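Local coordinates for protein cytochrome P450 (Novosphingobium aromaticivorans, PDB 3OFT) that carries a protoporphyrin IX iron group within the largely helical fold of the cytochrome P450 family, at residues C134-D139 with A241-V246; A247-R252 with R276-V281; V377-K380 with A386-A389. All blocks are in the same frame, centred on the assembly; numbering follows the deposited sequence.

Interaction 1: C134-D139 with A241-V246; sequences CDFVSD and AMIGMV
The Phe136 ring meets helix 221-252 with its edge, near its own plane: the methyl CG2 of Ile243 and the CA of Gly244 both lie there, with neither face of the ring turned to them. CZ approaches Ile243 CG2 at 3.8 Å, and CE2 stands 3.9 Å from Gly244 CA, so the ring edge touches the main chain itself at the glycine. CE2 also comes within 3.9 Å of Ile243 O, a slightly polar touch for the rim of an aromatic ring. Two further aromatic residues adjoin the ring, Phe140 with planes at about 20° and Trp362 edge-to-face, and Leu390 and Leu392 add aliphatic contacts.

With CG anti to the backbone N (chi1 -176°), the ring of Phe136 reaches across to the helix from the first turn of helix 136-141. Ile243 crosses it at about a right angle and offers its short branch, while CG1 and CD1 lead away.

In the P450 fold, helix 221-252 is the long helix, named by the letter after H, that runs through the molecule past the haem. Here its flank packs against a short helix that follows strand 133-135. A flat, apolar phenylalanine ring suits this buried place among aliphatic and aromatic neighbours.

The corner between strand and helix is held by Asp139. Its OD2 accepts Asp135 N at 2.8 Å, the donor lying 43° out of the carboxylate plane. The same oxygen forms a salt bridge with Arg131, so a carboxylate suits this position.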
loop_
_atom_site.group_PDB
_atom_site.type_symbol
_atom_site.label_atom_id
_atom_site.label_comp_id
_atom_site.label_asym_id
_atom_site.label_seq_id
_atom_site.Cartn_x
_atom_site.Cartn_y
_atom_site.Cartn_z
ATOM N N CYS A 134 -15.922 -6.785 16.888
ATOM C CA CYS A 134 -15.939 -5.727 15.876
ATOM C C CYS A 134 -15.836 -6.357 14.519
ATOM O O CYS A 134 -15.446 -7.520 14.394
ATOM C CB CYS A 134 -14.808 -4.704 16.076
ATOM S SG CYS A 134 -13.145 -5.383 15.821
ATOM N N ASP A 135 -16.206 -5.578 13.503
ATOM C CA ASP A 135 -15.889 -5.908 12.120
ATOM C C ASP A 135 -14.648 -5.072 11.859
ATOM O O ASP A 135 -14.730 -3.896 11.547
ATOM C CB ASP A 135 -17.085 -5.559 11.210
ATOM C CG ASP A 135 -18.368 -6.329 11.599
ATOM O OD1 ASP A 135 -19.402 -5.678 11.912
ATOM O OD2 ASP A 135 -18.324 -7.591 11.614
ATOM N N PHE A 136 -13.487 -5.697 12.014
ATOM C CA PHE A 136 -12.232 -4.962 12.126
ATOM C C PHE A 136 -11.903 -4.135 10.885
ATOM O O PHE A 136 -11.335 -3.061 11.010
ATOM C CB PHE A 136 -11.086 -5.915 12.430
ATOM C CG PHE A 136 -9.769 -5.216 12.660
ATOM C CD1 PHE A 136 -9.436 -4.777 13.928
ATOM C CD2 PHE A 136 -8.880 -4.974 11.597
ATOM C CE1 PHE A 136 -8.230 -4.120 14.159
ATOM C CE2 PHE A 136 -7.675 -4.315 11.810
ATOM C CZ PHE A 136 -7.347 -3.900 13.118
ATOM N N VAL A 137 -12.244 -4.628 9.706
ATOM C CA VAL A 137 -11.973 -3.876 8.486
ATOM C C VAL A 137 -12.789 -2.587 8.484
ATOM O O VAL A 137 -12.229 -1.505 8.261
ATOM C CB VAL A 137 -12.238 -4.700 7.198
ATOM C CG1 VAL A 137 -12.166 -3.821 5.943
ATOM C CG2 VAL A 137 -11.285 -5.879 7.118
ATOM N N SER A 138 -14.102 -2.683 8.710
ATOM C CA SER A 138 -14.901 -1.477 8.599
ATOM C C SER A 138 -14.814 -0.600 9.858
ATOM O O SER A 138 -14.943 0.611 9.755
ATOM C CB SER A 138 -16.361 -1.786 8.207
ATOM O OG SER A 138 -16.905 -2.696 9.115
ATOM N N ASP A 139 -14.573 -1.195 11.035
ATOM C CA ASP A 139 -14.544 -0.426 12.308
ATOM C C ASP A 139 -13.167 0.136 12.655
ATOM O O ASP A 139 -13.059 1.088 13.443
ATOM C CB ASP A 139 -15.014 -1.292 13.507
ATOM C CG ASP A 139 -16.424 -1.843 13.331
ATOM O OD1 ASP A 139 -17.208 -1.205 12.610
ATOM O OD2 ASP A 139 -16.748 -2.907 13.902
ATOM N N ALA A 241 -4.899 -2.080 4.419
ATOM C CA ALA A 241 -4.695 -3.486 4.065
ATOM C C ALA A 241 -3.683 -4.129 5.003
ATOM O O ALA A 241 -3.916 -5.221 5.516
ATOM C CB ALA A 241 -4.219 -3.633 2.624
ATOM N N MET A 242 -2.589 -3.427 5.250
ATOM C CA MET A 242 -1.516 -3.969 6.084
ATOM C C MET A 242 -1.992 -4.144 7.539
ATOM O O MET A 242 -1.702 -5.177 8.163
ATOM C CB MET A 242 -0.264 -3.081 6.021
ATOM C CG MET A 242 0.980 -3.698 6.793
ATOM S SD MET A 242 1.459 -5.379 6.318
ATOM C CE MET A 242 2.213 -5.027 4.698
ATOM N N ILE A 243 -2.701 -3.140 8.059
ATOM C CA ILE A 243 -3.192 -3.199 9.444
ATOM C C ILE A 243 -4.158 -4.367 9.577
ATOM O O ILE A 243 -4.106 -5.103 10.572
ATOM C CB ILE A 243 -3.838 -1.847 9.936
ATOM C CG1 ILE A 243 -2.787 -0.730 10.096
ATOM C CG2 ILE A 243 -4.661 -1.991 11.250
ATOM C CD1 ILE A 243 -1.597 -1.061 10.931
ATOM N N GLY A 244 -5.036 -4.528 8.581
ATOM C CA GLY A 244 -5.955 -5.700 8.576
ATOM C C GLY A 244 -5.214 -7.039 8.582
ATOM O O GLY A 244 -5.599 -7.961 9.327
ATOM N N MET A 245 -4.137 -7.145 7.787
ATOM C CA MET A 245 -3.391 -8.395 7.695
ATOM C C MET A 245 -2.668 -8.684 9.024
ATOM O O MET A 245 -2.573 -9.844 9.469
ATOM C CB MET A 245 -2.343 -8.299 6.585
ATOM C CG MET A 245 -2.895 -8.434 5.165
ATOM S SD MET A 245 -3.999 -9.839 4.915
ATOM C CE MET A 245 -3.271 -11.176 5.814
ATOM N N VAL A 246 -2.138 -7.617 9.623
ATOM C CA VAL A 246 -1.487 -7.722 10.950
ATOM C C VAL A 246 -2.478 -8.192 12.022
ATOM O O VAL A 246 -2.167 -9.092 12.845
ATOM C CB VAL A 246 -0.815 -6.409 11.336
ATOM C CG1 VAL A 246 -0.396 -6.493 12.834
ATOM C CG2 VAL A 246 0.447 -6.197 10.415
#

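Interaction 2: A247-R252 with R276-V281; sequences ALHLAR and RRYPTV
His249 and Tyr278 are joined by a hydrogen bond of 2.7 Å between ND1 of the imidazole and the phenol OH, nearly straight at 170°. Either group could be the donor. The oxygen sits in the plane of the imidazole at its edge, and ND1 in turn lies at the edge of the phenol, near its plane. The rings therefore meet rim to rim, their centroids 5.6 Å apart and their planes at 58°. Beside the bond, Tyr278 CE2 touches His249 CB at 3.7 Å. His249 CG is anti to the backbone N (chi1 177°), which carries the ring off helix 221-252 toward the tyrosine.

Both side chains are buried and need polar partners. Histidine suits its place because the second ring nitrogen, NE2, is hydrogen-bonded to Asp256, so the imidazole is fixed at both nitrogens; His253 stacks on it as well. Asp256 would tend to favour a positively charged imidazole, while Arg277, its NE 6.1 Å from His249 ND1, would probably work against it; the charge state is not seen. Tyrosine combines a hydroxyl with a broad apolar ring. Arg277 CG lies 3.3 Å above the centre of one face, while Phe27 makes an edge-to-face pair with the phenol.

Tyr278 is where the chain leaves helical geometry at the end of helix 267-277. That helix bears Glu273 and Arg276, joined by a salt bridge, the ExxR motif of the P450 K helix; its exit is thus tied to the C-terminal part of the long helix 221-252.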
loop_
_atom_site.group_PDB
_atom_site.type_symbol
_atom_site.label_atom_id
_atom_site.label_comp_id
_atom_site.label_asym_id
_atom_site.label_seq_id
_atom_site.Cartn_x
_atom_site.Cartn_y
_atom_site.Cartn_z
ATOM N N ALA A 247 -3.664 -7.606 12.020
ATOM C CA ALA A 247 -4.702 -8.048 12.985
ATOM C C ALA A 247 -5.154 -9.487 12.734
ATOM O O ALA A 247 -5.394 -10.225 13.697
ATOM C CB ALA A 247 -5.934 -7.106 12.979
ATOM N N LEU A 248 -5.312 -9.842 11.462
ATOM C CA LEU A 248 -5.713 -11.206 11.059
ATOM C C LEU A 248 -4.651 -12.206 11.568
ATOM O O LEU A 248 -4.995 -13.210 12.212
ATOM C CB LEU A 248 -5.852 -11.314 9.544
ATOM C CG LEU A 248 -6.078 -12.737 9.000
ATOM C CD1 LEU A 248 -7.322 -13.406 9.690
ATOM C CD2 LEU A 248 -6.269 -12.656 7.484
ATOM N N HIS A 249 -3.375 -11.885 11.311
ATOM C CA HIS A 249 -2.278 -12.710 11.819
ATOM C C HIS A 249 -2.383 -12.956 13.315
ATOM O O HIS A 249 -2.330 -14.144 13.761
ATOM C CB HIS A 249 -0.889 -12.128 11.496
ATOM C CG HIS A 249 0.224 -12.950 12.078
ATOM N ND1 HIS A 249 0.837 -13.960 11.375
ATOM C CD2 HIS A 249 0.785 -12.956 13.312
ATOM C CE1 HIS A 249 1.757 -14.536 12.135
ATOM N NE2 HIS A 249 1.745 -13.947 13.317
ATOM N N LEU A 250 -2.507 -11.881 14.094
ATOM C CA LEU A 250 -2.582 -11.989 15.546
ATOM C C LEU A 250 -3.790 -12.811 15.988
ATOM O O LEU A 250 -3.658 -13.643 16.895
ATOM C CB LEU A 250 -2.590 -10.614 16.226
ATOM C CG LEU A 250 -1.335 -9.759 16.038
ATOM C CD1 LEU A 250 -1.584 -8.299 16.536
ATOM C CD2 LEU A 250 -0.171 -10.392 16.830
ATOM N N ALA A 251 -4.949 -12.570 15.376
ATOM C CA ALA A 251 -6.182 -13.348 15.694
ATOM C C ALA A 251 -5.994 -14.852 15.449
ATOM O O ALA A 251 -6.474 -15.680 16.244
ATOM C CB ALA A 251 -7.383 -12.830 14.882
ATOM N N ARG A 252 -5.249 -15.181 14.397
ATOM C CA ARG A 252 -4.977 -16.557 14.013
ATOM C C ARG A 252 -3.784 -17.157 14.765
ATOM O O ARG A 252 -3.622 -18.381 14.762
ATOM C CB ARG A 252 -4.717 -16.638 12.503
ATOM C CG ARG A 252 -5.942 -16.697 11.646
ATOM C CD ARG A 252 -5.564 -16.679 10.188
ATOM N NE ARG A 252 -6.742 -16.881 9.345
ATOM C CZ ARG A 252 -6.773 -16.682 8.028
ATOM N NH1 ARG A 252 -5.698 -16.258 7.388
ATOM N NH2 ARG A 252 -7.892 -16.898 7.348
ATOM N N ARG A 276 6.878 -8.006 5.778
ATOM C CA ARG A 276 7.510 -8.871 4.781
ATOM C C ARG A 276 6.550 -10.009 4.446
ATOM O O ARG A 276 6.447 -10.421 3.284
ATOM C CB ARG A 276 8.833 -9.464 5.359
ATOM C CG ARG A 276 9.593 -10.303 4.372
ATOM C CD ARG A 276 10.470 -11.377 5.057
ATOM N NE ARG A 276 9.713 -12.297 5.947
ATOM C CZ ARG A 276 9.023 -13.366 5.545
ATOM N NH1 ARG A 276 8.881 -13.676 4.252
ATOM N NH2 ARG A 276 8.407 -14.128 6.461
ATOM N N ARG A 277 5.867 -10.524 5.477
ATOM C CA ARG A 277 5.073 -11.774 5.344
ATOM C C ARG A 277 3.768 -11.560 4.566
ATOM O O ARG A 277 3.275 -12.486 3.908
ATOM C CB ARG A 277 4.723 -12.319 6.754
ATOM C CG ARG A 277 3.768 -13.539 6.817
ATOM C CD ARG A 277 4.310 -14.787 6.079
ATOM N NE ARG A 277 3.305 -15.877 6.097
ATOM C CZ ARG A 277 2.284 -15.998 5.251
ATOM N NH1 ARG A 277 2.056 -15.080 4.324
ATOM N NH2 ARG A 277 1.429 -17.007 5.387
ATOM N N TYR A 278 3.176 -10.365 4.700
ATOM C CA TYR A 278 1.819 -10.106 4.124
ATOM C C TYR A 278 1.725 -8.955 3.124
ATOM O O TYR A 278 0.858 -8.066 3.287
ATOM C CB TYR A 278 0.734 -9.912 5.216
ATOM C CG TYR A 278 0.666 -11.100 6.157
ATOM C CD1 TYR A 278 0.148 -12.324 5.713
ATOM C CD2 TYR A 278 1.141 -11.010 7.462
ATOM C CE1 TYR A 278 0.091 -13.459 6.580
ATOM C CE2 TYR A 278 1.083 -12.131 8.333
ATOM C CZ TYR A 278 0.533 -13.335 7.885
ATOM O OH TYR A 278 0.451 -14.458 8.707
ATOM N N PRO A 279 2.549 -8.997 2.052
ATOM C CA PRO A 279 2.492 -7.919 1.081
ATOM C C PRO A 279 1.302 -8.091 0.138
ATOM O O PRO A 279 1.006 -9.232 -0.313
ATOM C CB PRO A 279 3.816 -8.089 0.308
ATOM C CG PRO A 279 3.987 -9.634 0.262
ATOM C CD PRO A 279 3.619 -9.971 1.728
ATOM N N THR A 280 0.636 -6.995 -0.204
ATOM C CA THR A 280 -0.535 -7.132 -1.071
ATOM C C THR A 280 -0.556 -6.106 -2.186
ATOM O O THR A 280 -1.604 -5.944 -2.845
ATOM C CB THR A 280 -1.845 -7.056 -0.276
ATOM O OG1 THR A 280 -1.987 -5.767 0.347
ATOM C CG2 THR A 280 -1.958 -8.226 0.783
ATOM N N VAL A 281 0.570 -5.396 -2.360
ATOM C CA VAL A 281 0.629 -4.345 -3.379
ATOM C C VAL A 281 1.166 -4.889 -4.708
ATOM O O VAL A 281 2.160 -5.623 -4.721
ATOM C CB VAL A 281 1.347 -3.029 -2.884
ATOM C CG1 VAL A 281 1.325 -2.005 -4.013
ATOM C CG2 VAL A 281 0.583 -2.418 -1.645
#

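Interaction 3: V377-K380 with A386-A389; sequences VTMK and ACTA
Thr378 O is gripped by two successive backbone amides: Thr388 N at 2.8 Å, from 37° above the carbonyl plane, and Ala389 N through a weak bond at 3.3 Å. Two residues facing one define a classic beta bulge. It shifts the register of the antiparallel hairpin formed by strands 378-380 and 386-394, and the chain turns a corner at Thr388. Beyond the bulge, Lys380 N meets Ala386 O at 2.8 Å almost along the C=O axis, and Ala386 N returns a bond to Lys380 O.

Threonine suits position 388 because its two branches do different work. Its hydroxyl OG1 hydrogen-bonds to Thr378 OG1 at 2.8 Å, the side chains crossing at about a right angle; a chi1 of 52° in both residues lets the two hydroxyls meet. Thr388 CG2 meanwhile packs on Lys380 CG at 3.6 Å, using the aliphatic part of the lysine. A water spans Met379 O (2.7 Å) and Thr388 OG1.

Met379 CG lies 4.4 Å from Cys387 SG, and both side chains touch Leu248 of helix 221-252. The bulge is thus secured by backbone and hydroxyl bonds together, while the sulfur-bearing side chains face the protein interior.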
loop_
_atom_site.group_PDB
_atom_site.type_symbol
_atom_site.label_atom_id
_atom_site.label_comp_id
_atom_site.label_asym_id
_atom_site.label_seq_id
_atom_site.Cartn_x
_atom_site.Cartn_y
_atom_site.Cartn_z
ATOM N N VAL A 377 -13.606 -14.990 7.357
ATOM C CA VAL A 377 -12.643 -14.013 6.881
ATOM C C VAL A 377 -12.693 -14.042 5.346
ATOM O O VAL A 377 -12.548 -15.121 4.742
ATOM C CB VAL A 377 -11.209 -14.396 7.320
ATOM C CG1 VAL A 377 -10.144 -13.483 6.612
ATOM C CG2 VAL A 377 -11.077 -14.327 8.852
ATOM N N THR A 378 -12.922 -12.882 4.723
ATOM C CA THR A 378 -12.931 -12.805 3.253
ATOM C C THR A 378 -11.913 -11.753 2.820
ATOM O O THR A 378 -11.607 -10.836 3.580
ATOM C CB THR A 378 -14.351 -12.449 2.675
ATOM O OG1 THR A 378 -14.854 -11.269 3.315
ATOM C CG2 THR A 378 -15.335 -13.542 2.995
ATOM N N MET A 379 -11.401 -11.891 1.602
ATOM C CA MET A 379 -10.371 -11.005 1.078
ATOM C C MET A 379 -10.770 -10.586 -0.330
ATOM O O MET A 379 -11.662 -11.199 -0.910
ATOM C CB MET A 379 -9.027 -11.749 1.024
ATOM C CG MET A 379 -8.536 -12.210 2.383
ATOM S SD MET A 379 -6.802 -12.651 2.357
ATOM C CE MET A 379 -6.524 -13.456 3.947
ATOM N N LYS A 380 -10.094 -9.580 -0.886
ATOM C CA LYS A 380 -10.230 -9.219 -2.290
ATOM C C LYS A 380 -8.857 -9.025 -2.942
ATOM O O LYS A 380 -7.813 -8.923 -2.248
ATOM C CB LYS A 380 -11.073 -7.943 -2.445
ATOM C CG LYS A 380 -10.410 -6.703 -1.817
ATOM C CD LYS A 380 -11.144 -5.452 -2.225
ATOM C CE LYS A 380 -10.957 -4.352 -1.210
ATOM N NZ LYS A 380 -9.846 -3.482 -1.591
ATOM N N ALA A 386 -6.593 -7.063 0.093
ATOM C CA ALA A 386 -6.986 -6.744 1.458
ATOM C C ALA A 386 -8.058 -7.692 1.984
ATOM O O ALA A 386 -8.801 -8.308 1.193
ATOM C CB ALA A 386 -7.463 -5.245 1.572
ATOM N N CYS A 387 -8.109 -7.832 3.312
ATOM C CA CYS A 387 -9.308 -8.356 3.963
ATOM C C CYS A 387 -10.520 -7.476 3.654
ATOM O O CYS A 387 -10.421 -6.260 3.725
ATOM C CB CYS A 387 -9.087 -8.413 5.481
ATOM S SG CYS A 387 -7.957 -9.644 5.917
ATOM N N THR A 388 -11.660 -8.084 3.324
ATOM C CA THR A 388 -12.918 -7.336 3.220
ATOM C C THR A 388 -13.797 -7.579 4.447
ATOM O O THR A 388 -14.679 -6.768 4.736
ATOM C CB THR A 388 -13.677 -7.719 1.940
ATOM O OG1 THR A 388 -13.807 -9.147 1.872
ATOM C CG2 THR A 388 -12.895 -7.236 0.717
ATOM N N ALA A 389 -13.607 -8.703 5.138
ATOM C CA ALA A 389 -14.211 -8.848 6.483
ATOM C C ALA A 389 -13.276 -9.595 7.415
ATOM O O ALA A 389 -12.621 -10.598 7.039
ATOM C CB ALA A 389 -15.613 -9.517 6.458
HETATM O O HOH W 1 -14.308 -10.453 -0.977
#

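Helix 221-252 ties the three contacts together. Interactions 1 and 2 use consecutive parts of it and meet where Phe136 CE2 packs on Ala247 CB at 3.5 Å and Met245 CE on Tyr278 CD1 at 3.6 Å. Interaction 3 rests on the same helix: Leu248 CD2 lies 3.6 Å from Met379 CE. It also adjoins interaction 1 through the sheet that strands 133-135 and 386-394 share, with Val137 CG2 3.5 Å from Cys387 O. The haem is reached at the margins: Met242 of 241-246 and Val281 of 276-281 touch it, and Val281 also touches (2R,5R)-hexane-2,5-diol, whereas the side chains of Tyr278 and Ala386 stay about 9 and 10 Å from the haem.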